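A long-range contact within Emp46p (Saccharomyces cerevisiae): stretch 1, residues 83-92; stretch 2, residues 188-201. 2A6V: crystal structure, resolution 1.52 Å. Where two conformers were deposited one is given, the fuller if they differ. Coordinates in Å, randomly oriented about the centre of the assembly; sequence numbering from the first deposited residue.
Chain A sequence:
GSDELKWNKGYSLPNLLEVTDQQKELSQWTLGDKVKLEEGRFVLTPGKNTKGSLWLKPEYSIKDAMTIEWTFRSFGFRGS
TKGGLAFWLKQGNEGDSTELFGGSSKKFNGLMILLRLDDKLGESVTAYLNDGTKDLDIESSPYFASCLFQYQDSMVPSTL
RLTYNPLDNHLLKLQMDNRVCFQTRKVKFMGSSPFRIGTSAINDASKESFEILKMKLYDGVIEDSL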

ATOM      1  N   GLY A  83      10.200  -6.218  -9.529  1.00 12.82           N
ATOM      2  CA  GLY A  83       9.553  -6.292  -8.237  1.00 12.46           C
ATOM      3  C   GLY A  83       9.117  -4.933  -7.761  1.00 12.24           C
ATOM      4  O   GLY A  83       9.622  -3.910  -8.201  1.00 13.10           O
ATOM      5  N   GLY A  84       8.166  -4.912  -6.848  1.00 10.15           N
ATOM      6  CA  GLY A  84       7.651  -3.663  -6.340  1.00 10.82           C
ATOM      7  C   GLY A  84       6.717  -3.850  -5.173  1.00 10.45           C
ATOM      8  O   GLY A  84       6.365  -4.982  -4.827  1.00 10.71           O
ATOM      9  N   LEU A  85       6.302  -2.723  -4.586  1.00 10.06           N
ATOM     10  CA  LEU A  85       5.510  -2.621  -3.375  1.00  9.81           C
ATOM     11  C   LEU A  85       4.290  -1.739  -3.640  1.00 10.65           C
ATOM     12  O   LEU A  85       4.414  -0.593  -4.090  1.00 10.76           O
ATOM     13  CB  LEU A  85       6.377  -2.026  -2.277  1.00 10.60           C
ATOM     14  CG  LEU A  85       5.681  -1.570  -1.002  1.00 10.64           C
ATOM     15  CD1 LEU A  85       5.063  -2.700  -0.207  1.00 11.94           C
ATOM     16  CD2 LEU A  85       6.686  -0.832  -0.106  1.00 12.79           C
ATOM     17  N   ALA A  86       3.108  -2.274  -3.396  1.00 10.24           N
ATOM     18  CA  ALA A  86       1.834  -1.612  -3.685  1.00 10.28           C
ATOM     19  C   ALA A  86       1.029  -1.342  -2.436  1.00 11.26           C
ATOM     20  O   ALA A  86       1.025  -2.160  -1.503  1.00 11.03           O
ATOM     21  CB  ALA A  86       1.013  -2.432  -4.684  1.00 11.11           C
ATOM     22  N   PHE A  87       0.336  -0.210  -2.422  1.00 11.46           N
ATOM     23  CA  PHE A  87      -0.629   0.138  -1.393  1.00 10.82           C
ATOM     24  C   PHE A  87      -1.970   0.301  -2.063  1.00 11.73           C
ATOM     25  O   PHE A  87      -2.058   1.017  -3.058  1.00 12.54           O
ATOM     26  CB  PHE A  87      -0.194   1.412  -0.684  1.00 11.70           C
ATOM     27  CG  PHE A  87       1.118   1.261  -0.007  1.00 10.75           C
ATOM     28  CD1 PHE A  87       1.191   0.687   1.253  1.00 11.76           C
ATOM     29  CD2 PHE A  87       2.292   1.660  -0.625  1.00 11.42           C
ATOM     30  CE1 PHE A  87       2.413   0.516   1.870  1.00 11.89           C
ATOM     31  CE2 PHE A  87       3.504   1.489  -0.009  1.00 11.79           C
ATOM     32  CZ  PHE A  87       3.570   0.911   1.250  1.00 12.26           C
ATOM     33  N   TRP A  88      -2.993  -0.320  -1.494  1.00 11.98           N
ATOM     34  CA  TRP A  88      -4.266  -0.499  -2.155  1.00 11.94           C
ATOM     35  C   TRP A  88      -5.418   0.100  -1.360  1.00 12.93           C
ATOM     36  O   TRP A  88      -5.471  -0.020  -0.118  1.00 12.95           O
ATOM     37  CB  TRP A  88      -4.577  -1.979  -2.296  1.00 12.03           C
ATOM     38  CG  TRP A  88      -3.573  -2.800  -3.000  1.00 12.93           C
ATOM     39  CD1 TRP A  88      -2.551  -3.477  -2.425  1.00 12.71           C
ATOM     40  CD2 TRP A  88      -3.488  -3.065  -4.408  1.00 12.70           C
ATOM     41  NE1 TRP A  88      -1.824  -4.145  -3.379  1.00 13.12           N
ATOM     42  CE2 TRP A  88      -2.380  -3.905  -4.607  1.00 12.89           C
ATOM     43  CE3 TRP A  88      -4.248  -2.686  -5.522  1.00 12.21           C
ATOM     44  CZ2 TRP A  88      -2.012  -4.381  -5.871  1.00 13.80           C
ATOM     45  CZ3 TRP A  88      -3.864  -3.150  -6.786  1.00 13.81           C
ATOM     46  CH2 TRP A  88      -2.755  -3.985  -6.935  1.00 12.51           C
ATOM     47  N   LEU A  89      -6.335   0.718  -2.087  1.00 14.20           N
ATOM     48  CA  LEU A  89      -7.686   0.994  -1.618  1.00 15.31           C
ATOM     49  C   LEU A  89      -8.600   0.403  -2.689  1.00 16.98           C
ATOM     50  O   LEU A  89      -8.588   0.887  -3.817  1.00 16.54           O
ATOM     51  CB  LEU A  89      -7.929   2.506  -1.489  1.00 15.88           C
ATOM     52  CG  LEU A  89      -7.058   3.303  -0.531  1.00 16.73           C
ATOM     53  CD1 LEU A  89      -7.558   4.743  -0.478  1.00 17.77           C
ATOM     54  CD2 LEU A  89      -7.066   2.725   0.854  1.00 18.95           C
ATOM     55  N   LYS A  90      -9.345  -0.653  -2.377  1.00 17.63           N
ATOM     56  CA  LYS A  90     -10.141  -1.361  -3.393  1.00 20.71           C
ATOM     57  C   LYS A  90     -11.601  -1.521  -2.964  1.00 22.78           C
ATOM     58  O   LYS A  90     -11.897  -1.638  -1.785  1.00 22.65           O
ATOM     59  CB  LYS A  90      -9.530  -2.736  -3.658  1.00 22.17           C
ATOM     60  CG  LYS A  90      -8.146  -2.680  -4.290  1.00 24.43           C
ATOM     61  CD  LYS A  90      -7.804  -3.861  -5.211  1.00 27.49           C
ATOM     62  CE  LYS A  90      -8.244  -5.187  -4.649  1.00 29.78           C
ATOM     63  NZ  LYS A  90      -7.896  -6.292  -5.561  1.00 31.53           N
ATOM     64  N   GLN A  91     -12.511  -1.509  -3.935  1.00 24.34           N
ATOM     65  CA  GLN A  91     -13.944  -1.689  -3.667  1.00 26.76           C
ATOM     66  C   GLN A  91     -14.504  -2.805  -4.528  1.00 28.83           C
ATOM     67  O   GLN A  91     -13.835  -3.302  -5.435  1.00 28.84           O
ATOM     68  CB  GLN A  91     -14.715  -0.382  -3.905  1.00 27.44           C
ATOM     69  CG  GLN A  91     -14.593   0.173  -5.317  1.00 28.75           C
ATOM     70  CD  GLN A  91     -15.546   1.322  -5.593  1.00 29.91           C
ATOM     71  OE1 GLN A  91     -16.366   1.684  -4.738  1.00 32.06           O
ATOM     72  NE2 GLN A  91     -15.445   1.898  -6.787  1.00 30.44           N
ATOM     73  N   GLY A  92     -15.729  -3.227  -4.220  1.00 31.59           N
ATOM     74  CA  GLY A  92     -16.401  -4.243  -5.012  1.00 33.72           C
ATOM     75  C   GLY A  92     -15.988  -5.649  -4.635  1.00 35.55           C
ATOM     76  O   GLY A  92     -15.155  -5.837  -3.750  1.00 35.46           O
ATOM     77  N   LYS A 188     -12.624   9.460  -6.059  1.00 26.84           N
ATOM     78  CA  LYS A 188     -13.838   9.845  -5.343  1.00 27.35           C
ATOM     79  C   LYS A 188     -14.578   8.684  -4.683  1.00 27.18           C
ATOM     80  O   LYS A 188     -15.433   8.908  -3.837  1.00 26.12           O
ATOM     81  CB  LYS A 188     -14.799  10.556  -6.294  1.00 27.77           C
ATOM     82  CG  LYS A 188     -14.294  11.890  -6.780  1.00 29.34           C
ATOM     83  CD  LYS A 188     -15.225  12.487  -7.819  1.00 31.52           C
ATOM     84  CE  LYS A 188     -14.457  13.209  -8.917  1.00 32.71           C
ATOM     85  NZ  LYS A 188     -14.109  14.592  -8.497  1.00 34.84           N
ATOM     86  N   PHE A 189     -14.281   7.445  -5.063  1.00 27.08           N
ATOM     87  CA  PHE A 189     -15.103   6.331  -4.595  1.00 27.73           C
ATOM     88  C   PHE A 189     -15.109   6.125  -3.074  1.00 28.05           C
ATOM     89  O   PHE A 189     -16.078   5.594  -2.529  1.00 28.69           O
ATOM     90  CB  PHE A 189     -14.750   5.032  -5.337  1.00 27.60           C
ATOM     91  CG  PHE A 189     -13.425   4.443  -4.957  1.00 27.43           C
ATOM     92  CD1 PHE A 189     -13.326   3.556  -3.902  1.00 27.93           C
ATOM     93  CD2 PHE A 189     -12.279   4.751  -5.682  1.00 27.43           C
ATOM     94  CE1 PHE A 189     -12.111   3.000  -3.565  1.00 27.62           C
ATOM     95  CE2 PHE A 189     -11.060   4.204  -5.332  1.00 26.27           C
ATOM     96  CZ  PHE A 189     -10.984   3.324  -4.278  1.00 26.68           C
ATOM     97  N   MET A 190     -14.056   6.557  -2.380  1.00 28.64           N
ATOM     98  CA  MET A 190     -13.978   6.342  -0.937  1.00 29.27           C
ATOM     99  C   MET A 190     -14.928   7.231  -0.142  1.00 29.87           C
ATOM    100  O   MET A 190     -15.176   6.967   1.028  1.00 30.37           O
ATOM    101  CB  MET A 190     -12.561   6.584  -0.405  1.00 29.28           C
ATOM    102  CG  MET A 190     -11.524   5.630  -0.929  1.00 28.87           C
ATOM    103  SD  MET A 190     -10.710   6.286  -2.360  1.00 30.11           S
ATOM    104  CE  MET A 190      -9.760   7.694  -1.677  1.00 29.71           C
ATOM    105  N   GLY A 191     -15.423   8.304  -0.752  1.00 31.14           N
ATOM    106  CA  GLY A 191     -16.350   9.190  -0.074  1.00 31.87           C
ATOM    107  C   GLY A 191     -17.704   8.543   0.169  1.00 32.93           C
ATOM    108  O   GLY A 191     -18.380   8.863   1.155  1.00 34.19           O
ATOM    109  N   SER A 192     -18.077   7.609  -0.702  1.00 33.06           N
ATOM    110  CA  SER A 192     -19.451   7.110  -0.780  1.00 33.32           C
ATOM    111  C   SER A 192     -19.578   5.582  -0.859  1.00 32.99           C
ATOM    112  O   SER A 192     -20.648   5.058  -1.179  1.00 33.39           O
ATOM    113  CB  SER A 192     -20.122   7.731  -2.005  1.00 33.27           C
ATOM    114  OG  SER A 192     -19.455   7.358  -3.207  1.00 34.48           O
ATOM    115  N   SER A 193     -18.500   4.861  -0.568  1.00 32.19           N
ATOM    116  CA  SER A 193     -18.551   3.402  -0.589  1.00 31.59           C
ATOM    117  C   SER A 193     -17.554   2.825   0.407  1.00 29.92           C
ATOM    118  O   SER A 193     -16.508   3.435   0.668  1.00 29.04           O
ATOM    119  CB  SER A 193     -18.255   2.871  -1.992  1.00 31.97           C
ATOM    120  OG  SER A 193     -16.880   3.028  -2.325  1.00 35.40           O
ATOM    121  N   PRO A 194     -17.872   1.668   0.986  1.00 27.92           N
ATOM    122  CA  PRO A 194     -16.887   0.966   1.820  1.00 26.48           C
ATOM    123  C   PRO A 194     -15.739   0.490   0.935  1.00 24.47           C
ATOM    124  O   PRO A 194     -15.938   0.237  -0.246  1.00 24.24           O
ATOM    125  CB  PRO A 194     -17.679  -0.223   2.385  1.00 26.88           C
ATOM    126  CG  PRO A 194     -19.118   0.129   2.190  1.00 28.31           C
ATOM    127  CD  PRO A 194     -19.157   0.941   0.924  1.00 28.17           C
ATOM    128  N   PHE A 195     -14.541   0.389   1.491  1.00 22.19           N
ATOM    129  CA  PHE A 195     -13.409  -0.081   0.719  1.00 20.86           C
ATOM    130  C   PHE A 195     -12.427  -0.841   1.598  1.00 19.17           C
ATOM    131  O   PHE A 195     -12.450  -0.756   2.825  1.00 18.76           O
ATOM    132  CB  PHE A 195     -12.727   1.073  -0.029  1.00 20.38           C
ATOM    133  CG  PHE A 195     -12.307   2.196   0.864  1.00 20.23           C
ATOM    134  CD1 PHE A 195     -13.191   3.231   1.169  1.00 22.05           C
ATOM    135  CD2 PHE A 195     -11.048   2.208   1.435  1.00 20.36           C
ATOM    136  CE1 PHE A 195     -12.817   4.251   2.018  1.00 21.60           C
ATOM    137  CE2 PHE A 195     -10.671   3.233   2.275  1.00 20.83           C
ATOM    138  CZ  PHE A 195     -11.561   4.261   2.568  1.00 20.44           C
ATOM    139  N   ARG A 196     -11.580  -1.607   0.931  1.00 17.68           N
ATOM    140  CA  ARG A 196     -10.619  -2.467   1.580  1.00 17.33           C
ATOM    141  C   ARG A 196      -9.262  -1.807   1.502  1.00 16.18           C
ATOM    142  O   ARG A 196      -8.934  -1.164   0.502  1.00 16.41           O
ATOM    143  CB  ARG A 196     -10.607  -3.819   0.896  1.00 18.37           C
ATOM    144  CG  ARG A 196     -11.887  -4.621   1.194  1.00 22.53           C
ATOM    145  CD  ARG A 196     -11.900  -6.034   0.651  1.00 27.58           C
ATOM    146  NE  ARG A 196     -11.225  -6.156  -0.644  0.50 28.87           N
ATOM    147  CZ  ARG A 196     -10.011  -6.703  -0.830  0.50 29.67           C
ATOM    148  NH1 ARG A 196      -9.305  -7.204   0.185  0.50 28.77           N
ATOM    149  NH2 ARG A 196      -9.496  -6.759  -2.051  0.50 30.69           N
ATOM    150  N   ILE A 197      -8.474  -2.003   2.552  1.00 13.95           N
ATOM    151  CA  ILE A 197      -7.166  -1.368   2.702  1.00 13.74           C
ATOM    152  C   ILE A 197      -6.106  -2.412   2.849  1.00 12.90           C
ATOM    153  O   ILE A 197      -6.232  -3.317   3.681  1.00 13.19           O
ATOM    154  CB  ILE A 197      -7.181  -0.463   3.966  1.00 13.51           C
ATOM    155  CG1 ILE A 197      -8.224   0.649   3.830  1.00 14.26           C
ATOM    156  CG2 ILE A 197      -5.804   0.069   4.278  1.00 14.62           C
ATOM    157  CD1 ILE A 197      -8.631   1.216   5.127  1.00 15.93           C
ATOM    158  N   GLY A 198      -5.033  -2.321   2.065  1.00 12.02           N
ATOM    159  CA  GLY A 198      -3.945  -3.264   2.218  1.00 12.26           C
ATOM    160  C   GLY A 198      -2.671  -2.865   1.508  1.00 11.71           C
ATOM    161  O   GLY A 198      -2.564  -1.781   0.918  1.00 12.33           O
ATOM    162  N   THR A 199      -1.697  -3.751   1.577  1.00 10.69           N
ATOM    163  CA  THR A 199      -0.417  -3.603   0.906  1.00 10.26           C
ATOM    164  C   THR A 199       0.041  -4.971   0.433  1.00 11.56           C
ATOM    165  O   THR A 199      -0.314  -6.010   1.019  1.00 11.45           O
ATOM    166  CB  THR A 199       0.617  -2.962   1.872  1.00 11.11           C
ATOM    167  OG1 THR A 199       1.845  -2.754   1.182  1.00 10.71           O
ATOM    168  CG2 THR A 199       0.942  -3.874   3.071  1.00 12.04           C
ATOM    169  N   SER A 200       0.835  -4.988  -0.619  1.00 11.42           N
ATOM    170  CA  SER A 200       1.426  -6.207  -1.116  1.00 11.36           C
ATOM    171  C   SER A 200       2.721  -5.948  -1.820  1.00 11.35           C
ATOM    172  O   SER A 200       2.987  -4.825  -2.240  1.00 10.84           O
ATOM    173  CB  SER A 200       0.466  -6.912  -2.060  1.00 11.56           C
ATOM    174  OG  SER A 200       0.298  -6.145  -3.246  1.00 12.04           O
ATOM    175  N   ALA A 201       3.529  -6.974  -1.983  1.00 10.44           N
ATOM    176  CA  ALA A 201       4.762  -6.833  -2.722  1.00 10.97           C
ATOM    177  C   ALA A 201       5.156  -8.138  -3.341  1.00 11.96           C
ATOM    178  O   ALA A 201       4.685  -9.195  -2.937  1.00 11.71           O
ATOM    179  CB  ALA A 201       5.871  -6.324  -1.827  1.00 10.92           C
TER
HETATM  180  O   HOH W   1      -3.359   0.935   1.607  1.00 13.59           O
HETATM  181  O   HOH W   2      -7.029  -8.123  -3.827  1.00 28.14           O

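Two neighbouring antiparallel strands, more than a hundred residues apart in sequence, are zipped together by backbone hydrogen bonds, with an apolar cluster around L89 on one face and, on the other face, a buried indole-to-hydroxyl hydrogen bond and a more open Lys-Arg pair. The strand axes approach to 4.7 Å at 162°, and the two stretches bury 860 Å² between them.

The ladder follows the classic antiparallel alternation. A86, W88 and K90 form the hydrogen-bonded pairs with S200, G198 and R196, each through two backbone bonds. The shortest is from R196 N to K90 O at 2.7 Å and the longest from G198 N to W88 O at 3.2 Å; A86 N to S200 O, at 2.8 Å, is almost perfectly linear. Between these rungs lie the non-hydrogen-bonded pairs, where the CA atoms draw closer, 4.3 Å for L85 CA to A201 CA, and CA-H...O contacts fill the gaps, as from L89 CA to R196 O at 3.3 Å.

Side chains alternate with the register. L85, F87 and L89 share a face with A201, T199 and I197, and this face is buried. L89 gives up the most area to the other stretch. Its CD2 lies 3.8 Å from I197 CG1 and 3.9 Å from F195 CE2, while its CD1 lies 3.9 Å from M190 CE, so CD2 packs against both I197 and F195, and CD1 meets M190. F189 closes in from the loop before the strand, its CZ 4.2 Å from L89 CB, and the edge of its ring meets the L89 carbonyl. Farther along, A201 sits beside L85, its CB 4.1 Å from L85 CD1. T199 is the polar member of this face, but its hydroxyl is satisfied: OG1 donates to A86 O at 2.9 Å. That carbonyl also accepts from S200 N, so it accepts two bonds, one from the backbone and one from the threonine hydroxyl. On this same face, water 1 donates to both W88 O and G198 O, each at 2.9 Å.

The face bearing A86, W88 and K90 is built differently. W88 lays the edge of its indole along the partner strand, and NE1 donates to S200 OG at 2.9 Å, giving a buried ring nitrogen its acceptor. Opposite W88 is G198, which has no side chain; an ideal CB there would lie 4.7 Å from W88 CD1. At the more open end, K90 and R196 pack their long chains side by side, with K90 CE 3.3 Å from R196 NH2. The like charges come close, K90 NZ to R196 NH2 being 3.9 Å, and water 2 accepts from both, at 2.7 Å from K90 NZ and, weakly, at 3.3 Å from R196 NH2.

Beyond the last rung, Q91 turns its end back to the loop. Its OE1 lies 2.8 Å from S193 OG, whose hydroxyl is also 2.7 Å from F189 O, and its NE2 packs 3.5 Å from F189 CB.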